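Long-range contacts in NYN domain-containing protein (PDB 2QIP), which probably acts as an RNA nuclease of the NYN family, within the PIN-domain clan, although its biological role has not been established: residues I14-Q19 / K52-I56; S116-S122 / L144-L149; V136-P142 / A153-I159. Numbering follows the deposited sequence.

Contact 1 (I14-Q19 / K52-I56); sequences ILVDVQ and KAYAI
Side chains alternate across parallel strands 14-17 and 52-55 (axes 4.8 Å apart, 18°), pairing Leu-15 with Lys-52, Val-16 with Ala-53 and Asp-17 with Tyr-54. The ladder runs Lys-52 N to Ile-14 O (2.9 Å), Val-16 N to Lys-52 O (2.9 Å), Tyr-54 N to Val-16 O (2.8 Å) and Val-18 N to Tyr-54 O (3.1 Å). On one face Leu-15 (m, chi2 87°) brings CD2 to 3.8 Å from CE2 of Tyr-54 (m), whose hydroxyl bonds to Asp-101. Such central strands of a PIN-like sheet commonly end in acidic residues; here Asp-17 (t) sits at the N-cap position of helix 18-29, its OD2 bonded to Ser-116. Val-16 (t) and Ala-53 share the other face; Val-18 (t), already helical, puts CG2 3.8 Å from Ala-53 CB. One water links Asp-17 OD1 (2.8 Å), Gln-19 N (3.0 Å) and Tyr-54 O (2.8 Å). Gln-19 (m, m) lays CD 3.5 Å from Ile-56 CG1; a second water joins Gln-19 OE1 (2.7 Å) to Ile-56 N (2.9 Å).

Contact 2 (S116-S122 / L144-L149); sequences SGDGDFS and LTSQTL
Residues 116-121 form a compact turn after strand 111-115: Gly-117 lies at phi/psi -102/6, and 119-121 take helical angles. Across from it, Thr-145 (-101/135) and Ser-146 (-59/132) are extended and lead into helix 147-152. CA atoms pair Gly-117 with Thr-145 (4.0 Å), Gly-119 with Ser-146 (4.7 Å) and Ser-122 with Leu-149 (4.8 Å); one backbone bond joins the segments, Ser-146 N to Gly-117 O (3.1 Å). An ST turn, Asp-118 N to Ser-116 OG (3.2 Å; OG also bonds Asp-17), and an Asx turn, Asp-120 N to Asp-118 OD1 (2.9 Å), shape this loop, which packs on the start of helix 147-152 where the second subunit also docks. A CB would clash with Thr-145 OG1 (bonded to Val-141 O) at Gly-117 and with Ser-146 OG at Gly-119. Ser-146 (t) caps the helix weakly; its OG is hydrogen-bonded to Gln-84 O of the second subunit. Leu-149 (t, p) enters the turn, CD2 3.5 Å from both Ser-116 O and Asp-118 O. Ser-122 OG (m) donates to Gly-119 O (2.8 Å).

Contact 3 (V136-P142 / A153-I159); sequences VTVYGVP and ADNFVAI
How a parallel pair satisfies its backbone is plain in strands 136-140 and 155-158, whose axes run 4.7 Å apart at 20°. Thr-137 pairs with Asn-155, Val-138 with Phe-156, Tyr-139 with Val-157 and Gly-140 with Ala-158. At the start, Asp-154 (m) turns OD2 to accept from Val-136 N (2.8 Å); the same oxygen also binds Gln-129. Val-136 O receives Asn-155 N (3.3 Å) and, weakly, Asp-154 N (2.8 Å). The ladder continues with Val-138 N to Asn-155 O (3.0 Å), Val-157 N to Val-138 O (2.9 Å), Gly-140 N to Val-157 O (3.2 Å) and Ile-159 N to Gly-140 O (2.8 Å). Ile-159, the most covered residue, accepts at O from Tyr-29 OH, and Val-141 O accepts from Thr-145 OG1. The amides of Thr-137 and Tyr-139 face the other way, toward strand 111-115, which bonds to these two residues; Thr-137 OG1 is paired with Arg-111. On the face carrying Thr-137, Tyr-139 and Val-157, Val-157 (t) makes a CH-pi contact, CB 3.7 Å from the centroid of the Tyr-139 ring (m). On the opposite face Phe-156 (t) brings CD1 to 4.0 Å from Val-138 CG1 and CZ to 3.4 Å from Gly-140 O; Pro-142 CG reaches Ala-158 CB at 3.5 Å. Helix 147-152 connects the strands, making this a beta-alpha-beta crossover at the border of the Rossmann-like parallel sheet of the PIN clan.

Following the chain, strand 10-17 leads into helix 18-29, and contact 1 closes the first loop when strand 46-55 returns beside it. That loop is complete before the others begin, so contact 1 stands in series with both. Segment 116-122 then opens contact 2, strand 135-140 opens contact 3, segment 144-149 closes contact 2 and 153-159 closes contact 3: these two cross. Contact 3 joins the last two strands, while contact 2 sets the helix between them against the turn after strand 111-115, Leu-149 CD2 lying 3.9 Å from Val-138 CG1. Contacts 1 and 2 meet where Asp-17 OD2 lies 2.9 Å from Ser-116 OG, a probable hydrogen bond.

Contact 1 (I14-Q19 / K52-I56)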
# COMPACT_ATOMS: atom_id res chain seq x y z
N ILE A 14 -10.10 5.73 -12.63
CA ILE A 14 -10.35 4.30 -12.46
C ILE A 14 -9.01 3.63 -12.16
O ILE A 14 -8.02 3.91 -12.84
CB ILE A 14 -10.97 3.67 -13.74
CG1 ILE A 14 -12.30 4.34 -14.10
CG2 ILE A 14 -11.17 2.16 -13.52
CD1 ILE A 14 -12.82 3.98 -15.46
N LEU A 15 -9.00 2.75 -11.15
CA LEU A 15 -7.82 1.93 -10.84
C LEU A 15 -8.30 0.49 -10.73
O LEU A 15 -9.15 0.18 -9.88
CB LEU A 15 -7.16 2.34 -9.53
CG LEU A 15 -6.51 3.73 -9.50
CD1 LEU A 15 -7.52 4.82 -9.11
CD2 LEU A 15 -5.34 3.70 -8.52
N VAL A 16 -7.77 -0.37 -11.60
CA VAL A 16 -8.13 -1.80 -11.59
C VAL A 16 -7.01 -2.67 -11.05
O VAL A 16 -5.90 -2.65 -11.57
CB VAL A 16 -8.52 -2.31 -12.99
CG1 VAL A 16 -9.02 -3.75 -12.89
CG2 VAL A 16 -9.60 -1.42 -13.61
N ASP A 17 -7.33 -3.44 -10.01
CA ASP A 17 -6.40 -4.41 -9.44
C ASP A 17 -6.62 -5.68 -10.28
O ASP A 17 -7.46 -6.54 -9.93
CB ASP A 17 -6.83 -4.59 -7.98
CG ASP A 17 -5.92 -5.48 -7.16
OD1 ASP A 17 -4.96 -6.09 -7.67
OD2 ASP A 17 -6.21 -5.57 -5.94
N VAL A 18 -5.91 -5.79 -11.41
CA VAL A 18 -6.17 -6.85 -12.39
C VAL A 18 -6.02 -8.23 -11.77
O VAL A 18 -6.83 -9.11 -12.05
CB VAL A 18 -5.25 -6.69 -13.64
CG1 VAL A 18 -5.32 -7.91 -14.56
CG2 VAL A 18 -5.61 -5.40 -14.41
N GLN A 19 -5.02 -8.42 -10.91
CA GLN A 19 -4.82 -9.74 -10.29
C GLN A 19 -6.01 -10.12 -9.39
O GLN A 19 -6.48 -11.26 -9.41
CB GLN A 19 -3.51 -9.78 -9.48
CG GLN A 19 -2.25 -9.75 -10.34
CD GLN A 19 -2.05 -11.02 -11.18
OE1 GLN A 19 -2.43 -11.06 -12.35
NE2 GLN A 19 -1.45 -12.05 -10.57
N LYS A 52 -6.27 3.38 -15.11
CA LYS A 52 -5.09 2.53 -15.04
C LYS A 52 -5.45 1.13 -14.60
O LYS A 52 -6.28 0.94 -13.71
CB LYS A 52 -4.05 3.16 -14.10
CG LYS A 52 -3.36 4.34 -14.73
CD LYS A 52 -2.34 5.01 -13.84
CE LYS A 52 -1.70 6.16 -14.63
NZ LYS A 52 -0.75 6.99 -13.82
N ALA A 53 -4.84 0.15 -15.27
CA ALA A 53 -5.03 -1.27 -14.97
C ALA A 53 -3.69 -1.80 -14.49
O ALA A 53 -2.70 -1.77 -15.23
CB ALA A 53 -5.51 -2.03 -16.23
N TYR A 54 -3.66 -2.27 -13.24
CA TYR A 54 -2.41 -2.67 -12.59
C TYR A 54 -2.25 -4.17 -12.74
O TYR A 54 -2.98 -4.96 -12.12
CB TYR A 54 -2.48 -2.25 -11.11
CG TYR A 54 -2.52 -0.74 -10.99
CD1 TYR A 54 -1.35 -0.03 -10.78
CD2 TYR A 54 -3.72 -0.03 -11.11
CE1 TYR A 54 -1.35 1.36 -10.70
CE2 TYR A 54 -3.74 1.37 -11.04
CZ TYR A 54 -2.55 2.06 -10.81
OH TYR A 54 -2.54 3.45 -10.75
N ALA A 55 -1.28 -4.56 -13.56
CA ALA A 55 -1.14 -5.96 -13.99
C ALA A 55 0.29 -6.44 -13.79
O ALA A 55 1.17 -5.67 -13.37
CB ALA A 55 -1.56 -6.08 -15.46
N ILE A 56 0.53 -7.70 -14.14
CA ILE A 56 1.85 -8.32 -14.01
C ILE A 56 2.44 -8.50 -15.40
O ILE A 56 1.79 -9.02 -16.31
CB ILE A 56 1.75 -9.68 -13.27
CG1 ILE A 56 1.06 -9.48 -11.90
CG2 ILE A 56 3.13 -10.34 -13.12
CD1 ILE A 56 1.79 -8.50 -10.94
O HOH W 1 -3.14 -6.45 -9.77
O HOH W 2 -1.92 -9.24 -14.32

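Contact 2 (S116-S122 / L144-L149)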
# COMPACT_ATOMS: atom_id res chain seq x y z
N SER A 116 -11.46 -3.72 -7.00
CA SER A 116 -10.75 -4.67 -6.16
C SER A 116 -11.66 -5.03 -5.01
O SER A 116 -12.43 -4.17 -4.54
CB SER A 116 -9.48 -4.04 -5.56
OG SER A 116 -8.79 -4.99 -4.75
N GLY A 117 -11.55 -6.28 -4.54
CA GLY A 117 -12.26 -6.68 -3.34
C GLY A 117 -11.39 -6.75 -2.10
O GLY A 117 -11.86 -7.15 -1.03
N ASP A 118 -10.13 -6.33 -2.21
CA ASP A 118 -9.15 -6.43 -1.12
C ASP A 118 -9.44 -5.43 -0.00
O ASP A 118 -9.34 -4.20 -0.19
CB ASP A 118 -7.76 -6.22 -1.73
CG ASP A 118 -6.61 -6.37 -0.74
OD1 ASP A 118 -6.82 -6.36 0.50
OD2 ASP A 118 -5.44 -6.47 -1.23
N GLY A 119 -9.83 -5.94 1.16
CA GLY A 119 -10.20 -5.10 2.27
C GLY A 119 -9.10 -4.18 2.78
O GLY A 119 -9.40 -3.20 3.46
N ASP A 120 -7.84 -4.48 2.48
CA ASP A 120 -6.79 -3.56 2.92
C ASP A 120 -6.96 -2.18 2.29
O ASP A 120 -6.46 -1.18 2.82
CB ASP A 120 -5.39 -4.11 2.66
CG ASP A 120 -4.95 -5.07 3.75
OD1 ASP A 120 -5.43 -4.91 4.89
OD2 ASP A 120 -4.13 -5.97 3.46
N PHE A 121 -7.66 -2.12 1.17
CA PHE A 121 -7.90 -0.81 0.54
C PHE A 121 -8.90 0.05 1.33
O PHE A 121 -9.09 1.25 1.02
CB PHE A 121 -8.32 -0.94 -0.91
CG PHE A 121 -7.20 -1.37 -1.83
CD1 PHE A 121 -6.02 -0.65 -1.89
CD2 PHE A 121 -7.35 -2.47 -2.66
CE1 PHE A 121 -4.97 -1.06 -2.77
CE2 PHE A 121 -6.34 -2.86 -3.53
CZ PHE A 121 -5.14 -2.17 -3.59
N SER A 122 -9.53 -0.52 2.37
CA SER A 122 -10.42 0.29 3.21
C SER A 122 -9.71 1.52 3.74
O SER A 122 -10.32 2.60 3.82
CB SER A 122 -10.95 -0.53 4.40
OG SER A 122 -11.66 -1.64 3.90
N LEU A 144 -16.38 -12.39 -2.29
CA LEU A 144 -14.94 -12.36 -2.01
C LEU A 144 -14.43 -10.97 -1.68
O LEU A 144 -13.22 -10.78 -1.56
CB LEU A 144 -14.16 -12.97 -3.19
CG LEU A 144 -14.44 -14.47 -3.41
CD1 LEU A 144 -13.85 -14.96 -4.73
CD2 LEU A 144 -13.91 -15.31 -2.24
N THR A 145 -15.36 -10.03 -1.51
CA THR A 145 -15.02 -8.65 -1.17
C THR A 145 -15.23 -8.39 0.31
O THR A 145 -16.25 -8.78 0.90
CB THR A 145 -15.88 -7.66 -1.98
OG1 THR A 145 -15.55 -7.80 -3.36
CG2 THR A 145 -15.61 -6.20 -1.58
N SER A 146 -14.25 -7.72 0.92
CA SER A 146 -14.34 -7.38 2.33
C SER A 146 -15.55 -6.53 2.63
O SER A 146 -15.75 -5.51 1.98
CB SER A 146 -13.11 -6.57 2.68
OG SER A 146 -13.22 -6.04 3.98
N GLN A 147 -16.32 -6.89 3.67
CA GLN A 147 -17.48 -6.08 4.06
C GLN A 147 -17.05 -4.68 4.53
O GLN A 147 -17.78 -3.70 4.36
CB GLN A 147 -18.35 -6.77 5.13
CG GLN A 147 -19.69 -6.07 5.34
CD GLN A 147 -20.56 -6.09 4.09
OE1 GLN A 147 -20.67 -7.11 3.40
NE2 GLN A 147 -21.18 -4.95 3.78
N THR A 148 -15.85 -4.60 5.11
CA THR A 148 -15.34 -3.32 5.60
C THR A 148 -15.13 -2.38 4.42
O THR A 148 -15.45 -1.20 4.51
CB THR A 148 -14.03 -3.54 6.37
OG1 THR A 148 -14.27 -4.50 7.42
CG2 THR A 148 -13.48 -2.26 6.95
N LEU A 149 -14.59 -2.91 3.32
CA LEU A 149 -14.39 -2.11 2.12
C LEU A 149 -15.72 -1.66 1.52
O LEU A 149 -15.87 -0.49 1.15
CB LEU A 149 -13.58 -2.92 1.09
CG LEU A 149 -13.27 -2.23 -0.25
CD1 LEU A 149 -12.43 -1.00 -0.02
CD2 LEU A 149 -12.54 -3.17 -1.19

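Contact 3 (V136-P142 / A153-I159)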
# COMPACT_ATOMS: atom_id res chain seq x y z
N VAL A 136 -15.88 7.59 -3.48
CA VAL A 136 -15.23 6.37 -3.89
C VAL A 136 -16.28 5.31 -4.19
O VAL A 136 -17.16 5.03 -3.33
CB VAL A 136 -14.24 5.85 -2.82
CG1 VAL A 136 -13.51 4.60 -3.32
CG2 VAL A 136 -13.22 6.97 -2.46
N THR A 137 -16.20 4.75 -5.39
CA THR A 137 -16.99 3.56 -5.74
C THR A 137 -16.04 2.37 -5.80
O THR A 137 -14.96 2.46 -6.39
CB THR A 137 -17.67 3.71 -7.12
OG1 THR A 137 -18.58 4.81 -7.08
CG2 THR A 137 -18.40 2.41 -7.55
N VAL A 138 -16.46 1.25 -5.20
CA VAL A 138 -15.74 -0.02 -5.29
C VAL A 138 -16.53 -0.98 -6.14
O VAL A 138 -17.74 -1.10 -5.94
CB VAL A 138 -15.50 -0.62 -3.88
CG1 VAL A 138 -14.99 -2.07 -3.96
CG2 VAL A 138 -14.51 0.25 -3.10
N TYR A 139 -15.85 -1.62 -7.10
CA TYR A 139 -16.41 -2.77 -7.81
C TYR A 139 -15.68 -3.99 -7.29
O TYR A 139 -14.44 -4.00 -7.28
CB TYR A 139 -16.15 -2.68 -9.32
CG TYR A 139 -17.03 -1.73 -10.09
CD1 TYR A 139 -17.92 -2.22 -11.06
CD2 TYR A 139 -16.97 -0.35 -9.88
CE1 TYR A 139 -18.72 -1.36 -11.80
CE2 TYR A 139 -17.77 0.51 -10.61
CZ TYR A 139 -18.66 -0.00 -11.56
OH TYR A 139 -19.47 0.86 -12.28
N GLY A 140 -16.43 -5.02 -6.88
CA GLY A 140 -15.81 -6.23 -6.35
C GLY A 140 -16.75 -7.41 -6.47
O GLY A 140 -17.96 -7.23 -6.53
N VAL A 141 -16.18 -8.62 -6.50
CA VAL A 141 -16.98 -9.85 -6.48
C VAL A 141 -17.55 -9.97 -5.06
O VAL A 141 -16.78 -10.11 -4.11
CB VAL A 141 -16.09 -11.06 -6.81
CG1 VAL A 141 -16.86 -12.35 -6.58
CG2 VAL A 141 -15.61 -10.96 -8.24
N PRO A 142 -18.89 -9.86 -4.90
CA PRO A 142 -19.42 -9.74 -3.53
C PRO A 142 -18.98 -10.83 -2.56
O PRO A 142 -18.60 -10.51 -1.42
CB PRO A 142 -20.94 -9.75 -3.73
CG PRO A 142 -21.12 -9.19 -5.08
CD PRO A 142 -19.97 -9.76 -5.90
N ALA A 153 -16.85 2.42 1.23
CA ALA A 153 -17.10 3.04 -0.06
C ALA A 153 -18.38 3.86 -0.03
O ALA A 153 -19.33 3.51 0.68
CB ALA A 153 -17.21 1.96 -1.13
N ASP A 154 -18.42 4.94 -0.80
CA ASP A 154 -19.67 5.65 -1.01
C ASP A 154 -20.70 4.82 -1.76
O ASP A 154 -21.89 4.89 -1.47
CB ASP A 154 -19.40 6.99 -1.69
CG ASP A 154 -18.54 7.87 -0.83
OD1 ASP A 154 -19.07 8.44 0.16
OD2 ASP A 154 -17.33 7.95 -1.09
N ASN A 155 -20.24 4.04 -2.74
CA ASN A 155 -21.10 3.15 -3.52
C ASN A 155 -20.33 1.88 -3.78
O ASN A 155 -19.11 1.91 -3.94
CB ASN A 155 -21.44 3.80 -4.88
CG ASN A 155 -22.29 5.05 -4.72
OD1 ASN A 155 -23.55 4.99 -4.80
ND2 ASN A 155 -21.64 6.18 -4.47
N PHE A 156 -21.06 0.78 -3.84
CA PHE A 156 -20.49 -0.52 -4.16
C PHE A 156 -21.25 -1.12 -5.33
O PHE A 156 -22.49 -1.12 -5.34
CB PHE A 156 -20.54 -1.48 -2.96
CG PHE A 156 -20.11 -2.89 -3.30
CD1 PHE A 156 -18.77 -3.17 -3.59
CD2 PHE A 156 -21.03 -3.94 -3.36
CE1 PHE A 156 -18.37 -4.45 -3.93
CE2 PHE A 156 -20.62 -5.24 -3.71
CZ PHE A 156 -19.29 -5.50 -3.97
N VAL A 157 -20.52 -1.61 -6.33
CA VAL A 157 -21.15 -2.26 -7.47
C VAL A 157 -20.62 -3.69 -7.56
O VAL A 157 -19.39 -3.92 -7.59
CB VAL A 157 -20.86 -1.52 -8.79
CG1 VAL A 157 -21.50 -2.28 -9.98
CG2 VAL A 157 -21.36 -0.06 -8.74
N ALA A 158 -21.54 -4.65 -7.59
CA ALA A 158 -21.14 -6.06 -7.65
C ALA A 158 -20.51 -6.44 -8.98
O ALA A 158 -21.05 -6.12 -10.03
CB ALA A 158 -22.35 -6.92 -7.44
N ILE A 159 -19.37 -7.13 -8.93
CA ILE A 159 -18.87 -7.83 -10.13
C ILE A 159 -19.57 -9.17 -10.12
O ILE A 159 -19.26 -10.03 -9.32
CB ILE A 159 -17.35 -8.01 -10.11
CG1 ILE A 159 -16.65 -6.64 -10.12
CG2 ILE A 159 -16.87 -8.89 -11.31
CD1 ILE A 159 -15.13 -6.74 -10.00